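Local atomic coordinates of pilin (Streptococcus pyogenes serotype M1, PDB entry 3GLD), a protein that forms the shaft of the pilus as stacked subunits joined by intermolecular isopeptide bonds, serving bacterial adhesion to host cells, aggregation and biofilm formation. Residues A[240-245]-A[272-277]. The protein carries 2 engineered substitutions. Residues are numbered along the deposited sequence; the frame is centred on the assembly and turned at random.
Sequences DYVVTE and NSTEQE
Two hydrogen bonds grip Thr274 OG1: it accepts from Val243 N at 2.9 Å, nearly straight at 168°, and donates to Glu275 O, standing above that carbonyl plane. A chi1 of 62° sets OG1 between its own backbone N and carbonyl carbon, so the hydroxyl faces the strand while CG2 lies beside Val243 CB. Thr274 N returns a bond to Val243 O (3.0 Å), closing a two-bond ring in which a side chain replaces a backbone carbonyl. This exchange of acceptors coincides with a one-residue shift in register: Tyr241 and Glu277 form an antiparallel hydrogen-bonded pair (Tyr241 N to Glu277 O 2.7 Å, Glu277 N to Tyr241 O 2.8 Å), yet Thr244 lies across from Ser273.

Glu277 CB sits over one face of the Tyr241 ring, 3.8 Å from its centroid and offset toward the rim, a CH-pi contact; the carboxylate bends away to a salt bridge with Lys267. Gln276 NE2 makes a weak bond to Asp240 OD2, its angle just 122°, while Gln276 OE1 is held by Lys186 and Asp240 OD1 by Thr278.

Strand 179-185 pairs antiparallel with the other side of 240-245; 272-277, a loop running into outermost strand 277-278, completes this side of a four-stranded antiparallel sheet. Glu245 N bonds to Asn272 O at 2.9 Å, which probably helps to fix the backbone of the residue that promotes the Lys166–Asn290 isopeptide cross-link, its OE1 hydrogen-bonded to Lys166 NZ.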
ATOM      1  N   ASP A 240      -9.236 -12.440  -2.316  1.00 25.88           N
ATOM      2  CA  ASP A 240      -9.973 -13.530  -2.969  1.00 26.48           C
ATOM      3  C   ASP A 240     -11.316 -13.054  -3.470  1.00 25.98           C
ATOM      4  O   ASP A 240     -11.935 -12.167  -2.870  1.00 25.98           O
ATOM      5  CB  ASP A 240     -10.176 -14.715  -2.026  1.00 26.63           C
ATOM      6  CG  ASP A 240      -8.876 -15.364  -1.633  1.00 27.61           C
ATOM      7  OD1 ASP A 240      -7.817 -14.921  -2.108  1.00 28.25           O
ATOM      8  OD2 ASP A 240      -8.906 -16.316  -0.841  1.00 32.00           O
ATOM      9  N   TYR A 241     -11.774 -13.644  -4.569  1.00 26.39           N
ATOM     10  CA  TYR A 241     -13.086 -13.306  -5.090  1.00 26.19           C
ATOM     11  C   TYR A 241     -13.668 -14.426  -5.953  1.00 26.82           C
ATOM     12  O   TYR A 241     -12.949 -15.299  -6.432  1.00 26.68           O
ATOM     13  CB  TYR A 241     -13.050 -11.964  -5.846  1.00 25.46           C
ATOM     14  CG  TYR A 241     -12.228 -11.990  -7.112  1.00 27.19           C
ATOM     15  CD1 TYR A 241     -12.797 -12.388  -8.325  1.00 26.01           C
ATOM     16  CD2 TYR A 241     -10.877 -11.621  -7.097  1.00 25.81           C
ATOM     17  CE1 TYR A 241     -12.037 -12.430  -9.490  1.00 27.48           C
ATOM     18  CE2 TYR A 241     -10.114 -11.658  -8.237  1.00 27.21           C
ATOM     19  CZ  TYR A 241     -10.700 -12.060  -9.441  1.00 28.66           C
ATOM     20  OH  TYR A 241      -9.949 -12.088 -10.586  1.00 27.01           O
ATOM     21  N   VAL A 242     -14.989 -14.377  -6.122  1.00 27.26           N
ATOM     22  CA  VAL A 242     -15.719 -15.265  -7.010  1.00 27.83           C
ATOM     23  C   VAL A 242     -16.688 -14.403  -7.801  1.00 27.63           C
ATOM     24  O   VAL A 242     -17.349 -13.512  -7.237  1.00 27.13           O
ATOM     25  CB  VAL A 242     -16.547 -16.317  -6.225  1.00 28.11           C
ATOM     26  CG1 VAL A 242     -17.163 -17.346  -7.192  1.00 28.47           C
ATOM     27  CG2 VAL A 242     -15.696 -17.046  -5.187  1.00 28.95           C
ATOM     28  N   VAL A 243     -16.756 -14.657  -9.107  1.00 28.18           N
ATOM     29  CA  VAL A 243     -17.793 -14.085  -9.960  1.00 28.15           C
ATOM     30  C   VAL A 243     -18.665 -15.201 -10.520  1.00 28.70           C
ATOM     31  O   VAL A 243     -18.154 -16.178 -11.064  1.00 28.36           O
ATOM     32  CB  VAL A 243     -17.220 -13.310 -11.163  1.00 28.25           C
ATOM     33  CG1 VAL A 243     -18.338 -12.541 -11.878  1.00 27.46           C
ATOM     34  CG2 VAL A 243     -16.086 -12.363 -10.725  1.00 27.67           C
ATOM     35  N   THR A 244     -19.983 -15.056 -10.395  1.00 29.08           N
ATOM     36  CA  THR A 244     -20.888 -16.054 -10.943  1.00 30.07           C
ATOM     37  C   THR A 244     -22.041 -15.391 -11.694  1.00 29.93           C
ATOM     38  O   THR A 244     -22.600 -14.386 -11.245  1.00 30.53           O
ATOM     39  CB  THR A 244     -21.506 -16.931  -9.845  1.00 30.12           C
ATOM     40  OG1 THR A 244     -22.524 -16.184  -9.184  1.00 33.41           O
ATOM     41  CG2 THR A 244     -20.497 -17.379  -8.831  1.00 28.41           C
ATOM     42  N   GLU A 245     -22.403 -15.971 -12.826  1.00 30.49           N
ATOM     43  CA  GLU A 245     -23.627 -15.609 -13.537  1.00 30.18           C
ATOM     44  C   GLU A 245     -24.757 -16.560 -13.114  1.00 30.79           C
ATOM     45  O   GLU A 245     -24.491 -17.720 -12.823  1.00 30.81           O
ATOM     46  CB  GLU A 245     -23.356 -15.758 -15.026  1.00 30.02           C
ATOM     47  CG  GLU A 245     -24.507 -15.411 -15.959  1.00 28.86           C
ATOM     48  CD  GLU A 245     -24.153 -15.654 -17.421  1.00 28.60           C
ATOM     49  OE1 GLU A 245     -23.216 -15.027 -17.947  1.00 30.13           O
ATOM     50  OE2 GLU A 245     -24.828 -16.472 -18.061  1.00 31.66           O
ATOM     51  N   ASN A 272     -20.916 -21.668 -15.134  1.00 39.23           N
ATOM     52  CA  ASN A 272     -21.337 -20.300 -14.875  1.00 38.64           C
ATOM     53  C   ASN A 272     -20.611 -19.571 -13.744  1.00 37.24           C
ATOM     54  O   ASN A 272     -21.052 -18.508 -13.323  1.00 36.60           O
ATOM     55  CB  ASN A 272     -22.856 -20.219 -14.688  1.00 38.66           C
ATOM     56  CG  ASN A 272     -23.376 -21.166 -13.614  1.00 40.67           C
ATOM     57  OD1 ASN A 272     -24.474 -21.720 -13.751  1.00 43.70           O
ATOM     58  ND2 ASN A 272     -22.599 -21.363 -12.546  1.00 41.24           N
ATOM     59  N   SER A 273     -19.507 -20.147 -13.273  1.00 36.53           N
ATOM     60  CA  SER A 273     -18.749 -19.584 -12.156  1.00 35.73           C
ATOM     61  C   SER A 273     -17.234 -19.630 -12.335  1.00 34.87           C
ATOM     62  O   SER A 273     -16.682 -20.580 -12.881  1.00 33.44           O
ATOM     63  CB  SER A 273     -19.124 -20.298 -10.851  1.00 36.23           C
ATOM     64  OG  SER A 273     -18.439 -19.724  -9.749  1.00 36.99           O
ATOM     65  N   THR A 274     -16.562 -18.584 -11.860  1.00 34.47           N
ATOM     66  CA  THR A 274     -15.122 -18.669 -11.645  1.00 34.23           C
ATOM     67  C   THR A 274     -14.900 -19.596 -10.455  1.00 34.89           C
ATOM     68  O   THR A 274     -15.801 -19.829  -9.654  1.00 34.55           O
ATOM     69  CB  THR A 274     -14.468 -17.276 -11.368  1.00 33.98           C
ATOM     70  OG1 THR A 274     -15.003 -16.699 -10.157  1.00 32.06           O
ATOM     71  CG2 THR A 274     -14.709 -16.336 -12.542  1.00 32.06           C
ATOM     72  N   GLU A 275     -13.700 -20.141 -10.344  1.00 35.99           N
ATOM     73  CA  GLU A 275     -13.277 -20.678  -9.061  1.00 36.87           C
ATOM     74  C   GLU A 275     -12.928 -19.474  -8.169  1.00 36.50           C
ATOM     75  O   GLU A 275     -13.016 -18.322  -8.602  1.00 35.68           O
ATOM     76  CB  GLU A 275     -12.057 -21.575  -9.238  1.00 37.57           C
ATOM     77  CG  GLU A 275     -12.269 -22.806 -10.103  1.00 41.09           C
ATOM     78  CD  GLU A 275     -10.946 -23.415 -10.546  1.00 46.29           C
ATOM     79  OE1 GLU A 275      -9.938 -22.666 -10.635  1.00 47.99           O
ATOM     80  OE2 GLU A 275     -10.913 -24.640 -10.800  1.00 48.21           O
ATOM     81  N   GLN A 276     -12.544 -19.729  -6.924  1.00 36.38           N
ATOM     82  CA  GLN A 276     -12.040 -18.649  -6.087  1.00 36.38           C
ATOM     83  C   GLN A 276     -10.711 -18.146  -6.658  1.00 35.23           C
ATOM     84  O   GLN A 276      -9.737 -18.880  -6.733  1.00 35.64           O
ATOM     85  CB  GLN A 276     -11.897 -19.098  -4.627  1.00 36.91           C
ATOM     86  CG  GLN A 276     -11.536 -17.961  -3.671  1.00 38.25           C
ATOM     87  CD  GLN A 276     -12.232 -18.081  -2.327  1.00 41.08           C
ATOM     88  OE1 GLN A 276     -13.464 -18.006  -2.236  1.00 43.44           O
ATOM     89  NE2 GLN A 276     -11.449 -18.255  -1.278  1.00 40.61           N
ATOM     90  N   GLU A 277     -10.704 -16.902  -7.111  1.00 34.06           N
ATOM     91  CA  GLU A 277      -9.499 -16.289  -7.631  1.00 32.92           C
ATOM     92  C   GLU A 277      -8.908 -15.428  -6.531  1.00 31.87           C
ATOM     93  O   GLU A 277      -9.650 -14.937  -5.676  1.00 31.25           O
ATOM     94  CB  GLU A 277      -9.818 -15.390  -8.822  1.00 33.55           C
ATOM     95  CG  GLU A 277     -10.058 -16.097 -10.136  1.00 35.19           C
ATOM     96  CD  GLU A 277      -8.903 -16.967 -10.572  1.00 36.73           C
ATOM     97  OE1 GLU A 277      -7.739 -16.520 -10.523  1.00 40.62           O
ATOM     98  OE2 GLU A 277      -9.163 -18.110 -10.983  1.00 41.42           O
TER